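Local coordinates for formate dehydrogenase (Staphylococcus aureus, PDB 6TTB), which catalyses the NAD-dependent oxidation of formate to carbon dioxide, passing the hydride of formate to the nicotinamide of NAD, at the interface of chains A and B. Coordinates in Å, arbitrary orientation; residue numbers count along the deposited sequence, not the author numbering. Chains: chain A/B, Formate dehydrogenase.

The three contacts sample one two-fold symmetric interface between chains A and B. Contact 3 is at its centre, where helix 144-160 of A meets helix 144-159 of B; Leu156 touches its own copy across the axis and the other pairs occur twice, with the chains exchanged. Contacts 1 and 2 lie on opposite flanks, their C-alpha centres about 38 Å apart and about 25 and 20 Å from that of contact 3. They share residues 49, 176 and 177 with the chains exchanged, showing how the short helix near residues 176-180 packs against the partner. This agrees with the dimers common in this family, so the pair is probably biological.

Contact 1: the interface of chains A and B. Residues chain A 41, 43, 46, 49; chain B 175-178.
A methyl of A:Val43, CG2, packs on the CB of B:Ser177 at 3.5 Å, forming the small apolar centre where the arm of one subunit meets a loop of the other. Formate dehydrogenase belongs to the D-2-hydroxyacid dehydrogenase family, whose members commonly dimerise through such arms. With CG1 anti to the backbone N (chi1 -155°), A:Val43 leaves CG2 to face the partner; valine suits the place by offering a compact methyl without polar demands. The methylene CG of A:Gln46 approaches the same serine CB at 4.0 Å, and CG of A:Gln49 lies 3.9 Å from CA of B:Ser177. Farther out, serine is small enough to sit close to the loop and still bring a hydroxyl: B:Ser177 OG donates to the backbone O of A:Glu41 at 3.0 Å, from above the carbonyl plane. At the rim the amide planes of two glutamines stand 73° apart. NE2 of A:Gln46 donates to OE1 of B:Gln178 at 3.2 Å, on a lone pair in the carbonyl plane; B:Gln178 bends at chi2 to bring OE1 round. The A:Gln46 amide is modelled too tightly against the B:Gln178 backbone, however, so its placement and this bond geometry are doubtful. The backbone N of B:Gln178 bonds weakly to OD1 of B:Asn175.

Contact 2: the interface of chains A and B. Residues chain A 176-177, 180; chain B 49, 324-325, 328, 333.
A:Leu176 and B:Met328 make the main apolar contact, at the start of helix 176-180, where the arm of chain A rests against the loop ahead of helix 330-348 in chain B. The leucine CB lies 3.8 Å from the methionine CG, and the two side chains meet at a slant. An unbranched, apolar methionine can lie against the leucine, but B:Met328 is poorly ordered and its contact distances are approximate. The CD2 branch of A:Leu176 reaches the backbone O of B:His324, 3.8 Å away, while CB of B:Tyr325 borders the leucine more distantly. Leucine suits the place because its stem packs on the methionine while one methyl reaches the 324 stretch.

Looser van der Waals contacts come next. A:Gly180 carries no side chain, which lets the two backbones approach, its CA coming within 3.8 Å of the O of B:Met328. The amide of B:Gln49 lies by A:Ser177, its CD 4.1 Å from the serine CA, brought there by a chain that bends at chi2 (85°).

Hydrogen bonding within chain B supports this surface from behind. A glutamine suits this second-shell position because its long chain, extended beyond CG, ends in an amide with two N-H groups. B:Gln333 NE2 bonds weakly to OE1 of B:Gln49 and firmly to the backbone O of B:Met328, at 2.8 Å with 160° at the hydrogen and the acceptor lying in the glutamine's amide plane.

Contact 3: the interface of chains A and B. Residues chain A 149, 152-153, 156, 210; chain B 149, 152-153, 156, 210.
In both copies of Leu156 chi1 places CG anti to the carbonyl carbon and aims the side chain at the two-fold axis, while chi2 (162° in A:Leu156, 159° in B:Leu156) turns CD1 toward its copy; the two CD1 methyls meet at 3.8 Å. The side chains cross at about a right angle, at the centre of the packing of helix 144-160 of chain A against 144-159 of chain B. Beside them A:Met153, with CG anti to the backbone N (chi1 174°), runs antiparallel past B:Leu156 and sets its CG 3.9 Å from the leucine CB; the twin pair does the same. Unbranched methionine suits this place, since it can lie along the neighbouring helix, and leucine fills the middle.

Phe210, from the short 3-10 helix 208-210, caps each flank. A:Val152 puts CG2 at the edge of the B:Phe210 ring, in its plane, 3.6 Å from CZ. B:Val152 instead presents CG1 to CZ of A:Phe210 at 3.9 Å; as modelled the two valines differ in chi1, a difference that is uncertain at this resolution. Glu149 adds its aliphatic stem: CG of A:Glu149 also meets the B:Phe210 ring edge in plane, and B:Glu149 CG meets that of A:Phe210.

The extended glutamate chains carry their carboxylates past the rings to waters that join the subunits. Water 1 lies 2.8 Å from OE2 of B:Glu149 and 2.7 Å from the backbone O of A:Phe210; water 2 likewise links A:Glu149 OE2, at 2.6 Å, with the backbone O of B:Phe210.

Contact 1: the interface of chains A and B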
loop_
_atom_site.group_PDB
_atom_site.type_symbol
_atom_site.label_atom_id
_atom_site.label_comp_id
_atom_site.label_asym_id
_atom_site.label_seq_id
_atom_site.Cartn_x
_atom_site.Cartn_y
_atom_site.Cartn_z
ATOM N N GLU A 41 -10.301 -15.280 20.174
ATOM C CA GLU A 41 -11.360 -16.281 20.103
ATOM C C GLU A 41 -11.425 -16.891 18.693
ATOM O O GLU A 41 -11.421 -16.167 17.717
ATOM C CB GLU A 41 -12.693 -15.621 20.445
ATOM C CG GLU A 41 -13.745 -16.615 20.883
ATOM C CD GLU A 41 -13.713 -16.821 22.381
ATOM O OE1 GLU A 41 -13.004 -16.016 23.088
ATOM O OE2 GLU A 41 -14.379 -17.775 22.854
ATOM N N VAL A 43 -13.071 -18.589 15.387
ATOM C CA VAL A 43 -14.353 -18.364 14.752
ATOM C C VAL A 43 -14.594 -19.494 13.751
ATOM O O VAL A 43 -13.629 -20.007 13.197
ATOM C CB VAL A 43 -14.369 -16.971 14.103
ATOM C CG1 VAL A 43 -15.795 -16.429 13.975
ATOM C CG2 VAL A 43 -13.433 -15.962 14.854
ATOM N N GLN A 46 -12.903 -20.055 10.219
ATOM C CA GLN A 46 -11.535 -19.549 10.122
ATOM C C GLN A 46 -10.580 -20.649 10.533
ATOM O O GLN A 46 -9.880 -20.490 11.496
ATOM C CB GLN A 46 -11.209 -18.371 11.054
ATOM C CG GLN A 46 -12.383 -17.579 11.594
ATOM C CD GLN A 46 -12.623 -16.325 10.780
ATOM O OE1 GLN A 46 -12.985 -16.409 9.599
ATOM N NE2 GLN A 46 -12.427 -15.142 11.400
ATOM N N GLN A 49 -6.240 -19.759 11.241
ATOM C CA GLN A 49 -5.616 -19.087 12.361
ATOM C C GLN A 49 -4.949 -20.074 13.327
ATOM O O GLN A 49 -5.543 -21.038 13.726
ATOM C CB GLN A 49 -6.706 -18.306 13.074
ATOM C CG GLN A 49 -6.191 -17.446 14.187
ATOM C CD GLN A 49 -5.296 -16.332 13.721
ATOM O OE1 GLN A 49 -5.305 -15.928 12.553
ATOM N NE2 GLN A 49 -4.563 -15.780 14.650
ATOM N N ASN B 175 -11.212 -8.525 15.518
ATOM C CA ASN B 175 -11.286 -9.963 15.385
ATOM C C ASN B 175 -9.939 -10.592 15.679
ATOM O O ASN B 175 -9.579 -10.830 16.860
ATOM C CB ASN B 175 -11.661 -10.397 14.002
ATOM C CG ASN B 175 -12.865 -11.285 14.084
ATOM O OD1 ASN B 175 -12.798 -12.496 13.785
ATOM N ND2 ASN B 175 -13.940 -10.702 14.577
ATOM N N LEU B 176 -9.227 -10.850 14.597
ATOM C CA LEU B 176 -7.877 -11.378 14.621
ATOM C C LEU B 176 -7.868 -12.782 14.052
ATOM O O LEU B 176 -7.030 -13.062 13.218
ATOM C CB LEU B 176 -7.216 -11.319 15.988
ATOM C CG LEU B 176 -6.567 -9.979 16.371
ATOM C CD1 LEU B 176 -5.439 -10.165 17.379
ATOM C CD2 LEU B 176 -6.073 -9.152 15.163
ATOM N N SER B 177 -8.844 -13.629 14.413
ATOM C CA SER B 177 -9.002 -14.845 13.640
ATOM C C SER B 177 -9.405 -14.460 12.207
ATOM O O SER B 177 -8.859 -14.963 11.219
ATOM C CB SER B 177 -9.992 -15.764 14.258
ATOM O OG SER B 177 -9.475 -16.348 15.448
ATOM N N GLN B 178 -10.268 -13.467 12.119
ATOM C CA GLN B 178 -10.864 -13.034 10.869
ATOM C C GLN B 178 -9.788 -12.508 9.931
ATOM O O GLN B 178 -9.775 -12.857 8.816
ATOM C CB GLN B 178 -11.873 -11.914 11.153
ATOM C CG GLN B 178 -12.493 -11.292 9.934
ATOM C CD GLN B 178 -13.952 -11.661 9.971
ATOM O OE1 GLN B 178 -14.288 -12.784 10.279
ATOM N NE2 GLN B 178 -14.829 -10.693 9.760
#

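Contact 2: the interface of chains A and B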
loop_
_atom_site.group_PDB
_atom_site.type_symbol
_atom_site.label_atom_id
_atom_site.label_comp_id
_atom_site.label_asym_id
_atom_site.label_seq_id
_atom_site.Cartn_x
_atom_site.Cartn_y
_atom_site.Cartn_z
ATOM N N LEU A 176 -11.357 11.525 -11.503
ATOM C CA LEU A 176 -9.916 11.486 -11.469
ATOM C C LEU A 176 -9.351 12.759 -10.839
ATOM O O LEU A 176 -8.198 12.809 -10.466
ATOM C CB LEU A 176 -9.422 11.242 -12.894
ATOM C CG LEU A 176 -9.147 9.764 -13.190
ATOM C CD1 LEU A 176 -10.139 8.866 -12.470
ATOM C CD2 LEU A 176 -9.143 9.473 -14.674
ATOM N N SER A 177 -10.151 13.805 -10.756
ATOM C CA SER A 177 -9.637 15.024 -10.149
ATOM C C SER A 177 -9.381 14.755 -8.687
ATOM O O SER A 177 -8.349 15.157 -8.154
ATOM C CB SER A 177 -10.565 16.184 -10.328
ATOM O OG SER A 177 -10.487 16.620 -11.685
ATOM N N GLY A 180 -6.771 12.155 -8.074
ATOM C CA GLY A 180 -5.527 12.722 -8.530
ATOM C C GLY A 180 -4.919 13.632 -7.467
ATOM O O GLY A 180 -3.704 13.548 -7.175
ATOM N N GLN B 49 -4.868 19.917 -7.229
ATOM C CA GLN B 49 -4.875 19.319 -8.572
ATOM C C GLN B 49 -4.298 20.339 -9.572
ATOM O O GLN B 49 -4.469 21.538 -9.400
ATOM C CB GLN B 49 -6.337 18.926 -8.860
ATOM C CG GLN B 49 -6.722 18.748 -10.304
ATOM C CD GLN B 49 -6.370 17.353 -10.719
ATOM O OE1 GLN B 49 -5.881 16.559 -9.914
ATOM N NE2 GLN B 49 -6.622 17.046 -11.983
ATOM N N HIS B 324 -8.979 3.883 -12.680
ATOM C CA HIS B 324 -7.680 4.010 -13.341
ATOM C C HIS B 324 -7.176 5.452 -13.273
ATOM O O HIS B 324 -7.279 6.225 -14.219
ATOM C CB HIS B 324 -7.685 3.425 -14.766
ATOM C CG HIS B 324 -6.300 3.391 -15.387
ATOM N ND1 HIS B 324 -5.512 2.223 -15.468
ATOM C CD2 HIS B 324 -5.534 4.370 -15.922
ATOM C CE1 HIS B 324 -4.325 2.521 -15.977
ATOM N NE2 HIS B 324 -4.318 3.819 -16.258
ATOM N N TYR B 325 -6.656 5.826 -12.132
ATOM C CA TYR B 325 -5.804 6.995 -12.044
ATOM C C TYR B 325 -4.405 6.457 -11.854
ATOM O O TYR B 325 -4.235 5.365 -11.312
ATOM C CB TYR B 325 -6.176 7.770 -10.787
ATOM C CG TYR B 325 -5.779 7.039 -9.528
ATOM C CD1 TYR B 325 -6.473 5.916 -9.115
ATOM C CD2 TYR B 325 -4.644 7.426 -8.795
ATOM C CE1 TYR B 325 -6.072 5.227 -7.974
ATOM C CE2 TYR B 325 -4.215 6.736 -7.684
ATOM C CZ TYR B 325 -4.920 5.606 -7.291
ATOM O OH TYR B 325 -4.550 4.899 -6.187
ATOM N N MET B 328 -2.470 9.667 -13.358
ATOM C CA MET B 328 -3.168 10.819 -12.802
ATOM C C MET B 328 -2.410 11.414 -11.632
ATOM O O MET B 328 -2.813 12.447 -11.109
ATOM C CB MET B 328 -4.609 10.487 -12.405
ATOM C CG MET B 328 -5.636 11.537 -12.915
ATOM S SD MET B 328 -4.836 13.027 -13.654
ATOM C CE MET B 328 -6.278 13.971 -14.157
ATOM N N GLN B 333 0.813 14.773 -13.543
ATOM C CA GLN B 333 0.406 16.135 -13.922
ATOM C C GLN B 333 1.627 17.032 -14.179
ATOM O O GLN B 333 1.670 17.658 -15.215
ATOM C CB GLN B 333 -0.639 16.731 -12.979
ATOM C CG GLN B 333 -1.897 15.876 -12.882
ATOM C CD GLN B 333 -2.761 16.244 -11.708
ATOM O OE1 GLN B 333 -3.097 17.409 -11.521
ATOM N NE2 GLN B 333 -3.150 15.239 -10.921
#

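Contact 3: the interface of chains A and B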
loop_
_atom_site.group_PDB
_atom_site.type_symbol
_atom_site.label_atom_id
_atom_site.label_comp_id
_atom_site.label_asym_id
_atom_site.label_seq_id
_atom_site.Cartn_x
_atom_site.Cartn_y
_atom_site.Cartn_z
ATOM N N GLU A 149 7.186 -5.508 5.322
ATOM C CA GLU A 149 6.237 -5.540 4.212
ATOM C C GLU A 149 5.066 -4.614 4.563
ATOM O O GLU A 149 4.628 -3.774 3.769
ATOM C CB GLU A 149 5.697 -6.941 3.984
ATOM C CG GLU A 149 6.708 -7.976 3.594
ATOM C CD GLU A 149 6.133 -9.384 3.308
ATOM O OE1 GLU A 149 4.926 -9.557 3.444
ATOM O OE2 GLU A 149 6.915 -10.307 2.881
ATOM N N VAL A 152 5.992 -0.884 3.997
ATOM C CA VAL A 152 6.195 -0.347 2.661
ATOM C C VAL A 152 4.850 -0.315 1.972
ATOM O O VAL A 152 4.525 0.670 1.291
ATOM C CB VAL A 152 7.322 -1.040 1.854
ATOM C CG1 VAL A 152 8.631 -1.037 2.615
ATOM C CG2 VAL A 152 6.993 -2.411 1.574
ATOM N N MET A 153 3.986 -1.266 2.340
ATOM C CA MET A 153 2.627 -1.275 1.793
ATOM C C MET A 153 1.912 0.007 2.204
ATOM O O MET A 153 1.349 0.734 1.355
ATOM C CB MET A 153 1.854 -2.455 2.324
ATOM C CG MET A 153 0.436 -2.483 1.943
ATOM S SD MET A 153 -0.370 -3.897 2.763
ATOM C CE MET A 153 -0.651 -3.228 4.415
ATOM N N LEU A 156 3.073 2.929 0.218
ATOM C CA LEU A 156 2.437 2.898 -1.068
ATOM C C LEU A 156 0.982 3.333 -0.948
ATOM O O LEU A 156 0.577 4.230 -1.631
ATOM C CB LEU A 156 2.589 1.486 -1.639
ATOM C CG LEU A 156 4.008 1.126 -2.109
ATOM C CD1 LEU A 156 4.188 -0.365 -2.240
ATOM C CD2 LEU A 156 4.343 1.790 -3.431
ATOM N N PHE A 210 12.824 1.287 -5.454
ATOM C CA PHE A 210 11.666 2.041 -5.921
ATOM C C PHE A 210 12.087 3.445 -6.278
ATOM O O PHE A 210 11.245 4.266 -6.664
ATOM C CB PHE A 210 10.649 2.200 -4.815
ATOM C CG PHE A 210 9.669 1.084 -4.704
ATOM C CD1 PHE A 210 8.491 1.100 -5.448
ATOM C CD2 PHE A 210 9.909 0.017 -3.852
ATOM C CE1 PHE A 210 7.579 0.047 -5.353
ATOM C CE2 PHE A 210 9.006 -1.039 -3.751
ATOM C CZ PHE A 210 7.824 -1.007 -4.466
ATOM N N GLU B 149 4.579 0.380 -9.353
ATOM C CA GLU B 149 4.318 0.594 -7.928
ATOM C C GLU B 149 2.905 0.137 -7.619
ATOM O O GLU B 149 2.672 -0.607 -6.686
ATOM C CB GLU B 149 4.362 2.076 -7.595
ATOM C CG GLU B 149 5.719 2.705 -7.772
ATOM C CD GLU B 149 5.735 4.167 -7.390
ATOM O OE1 GLU B 149 4.571 4.777 -7.185
ATOM O OE2 GLU B 149 6.877 4.732 -7.288
ATOM N N VAL B 152 2.546 -3.573 -7.387
ATOM C CA VAL B 152 3.276 -4.175 -6.293
ATOM C C VAL B 152 2.467 -3.983 -5.006
ATOM O O VAL B 152 2.246 -4.923 -4.251
ATOM C CB VAL B 152 4.706 -3.625 -6.263
ATOM C CG1 VAL B 152 5.479 -4.082 -5.046
ATOM C CG2 VAL B 152 5.435 -4.023 -7.542
ATOM N N MET B 153 1.815 -2.841 -4.941
ATOM C CA MET B 153 0.951 -2.463 -3.843
ATOM C C MET B 153 -0.252 -3.400 -3.820
ATOM O O MET B 153 -0.604 -3.943 -2.772
ATOM C CB MET B 153 0.481 -1.010 -4.017
ATOM C CG MET B 153 -0.490 -0.553 -2.957
ATOM S SD MET B 153 -1.284 1.084 -3.407
ATOM C CE MET B 153 -2.349 0.661 -4.787
ATOM N N LEU B 156 0.769 -6.630 -2.322
ATOM C CA LEU B 156 0.798 -6.452 -0.880
ATOM C C LEU B 156 -0.632 -6.431 -0.258
ATOM O O LEU B 156 -0.949 -7.269 0.647
ATOM C CB LEU B 156 1.588 -5.188 -0.582
ATOM C CG LEU B 156 3.090 -5.328 -0.897
ATOM C CD1 LEU B 156 3.760 -3.978 -1.099
ATOM C CD2 LEU B 156 3.821 -6.134 0.140
ATOM N N PHE B 210 11.995 -8.832 -1.773
ATOM C CA PHE B 210 10.968 -9.228 -0.820
ATOM C C PHE B 210 11.060 -10.705 -0.636
ATOM O O PHE B 210 10.198 -11.291 -0.021
ATOM C CB PHE B 210 9.578 -8.965 -1.363
ATOM C CG PHE B 210 9.082 -7.571 -1.101
ATOM C CD1 PHE B 210 8.424 -7.266 0.076
ATOM C CD2 PHE B 210 9.229 -6.579 -2.054
ATOM C CE1 PHE B 210 7.940 -5.977 0.304
ATOM C CE2 PHE B 210 8.765 -5.296 -1.835
ATOM C CZ PHE B 210 8.094 -5.001 -0.663
HETATM O O HOH W 1 9.069 3.049 -7.764
HETATM O O HOH W 2 9.303 -9.486 2.290
#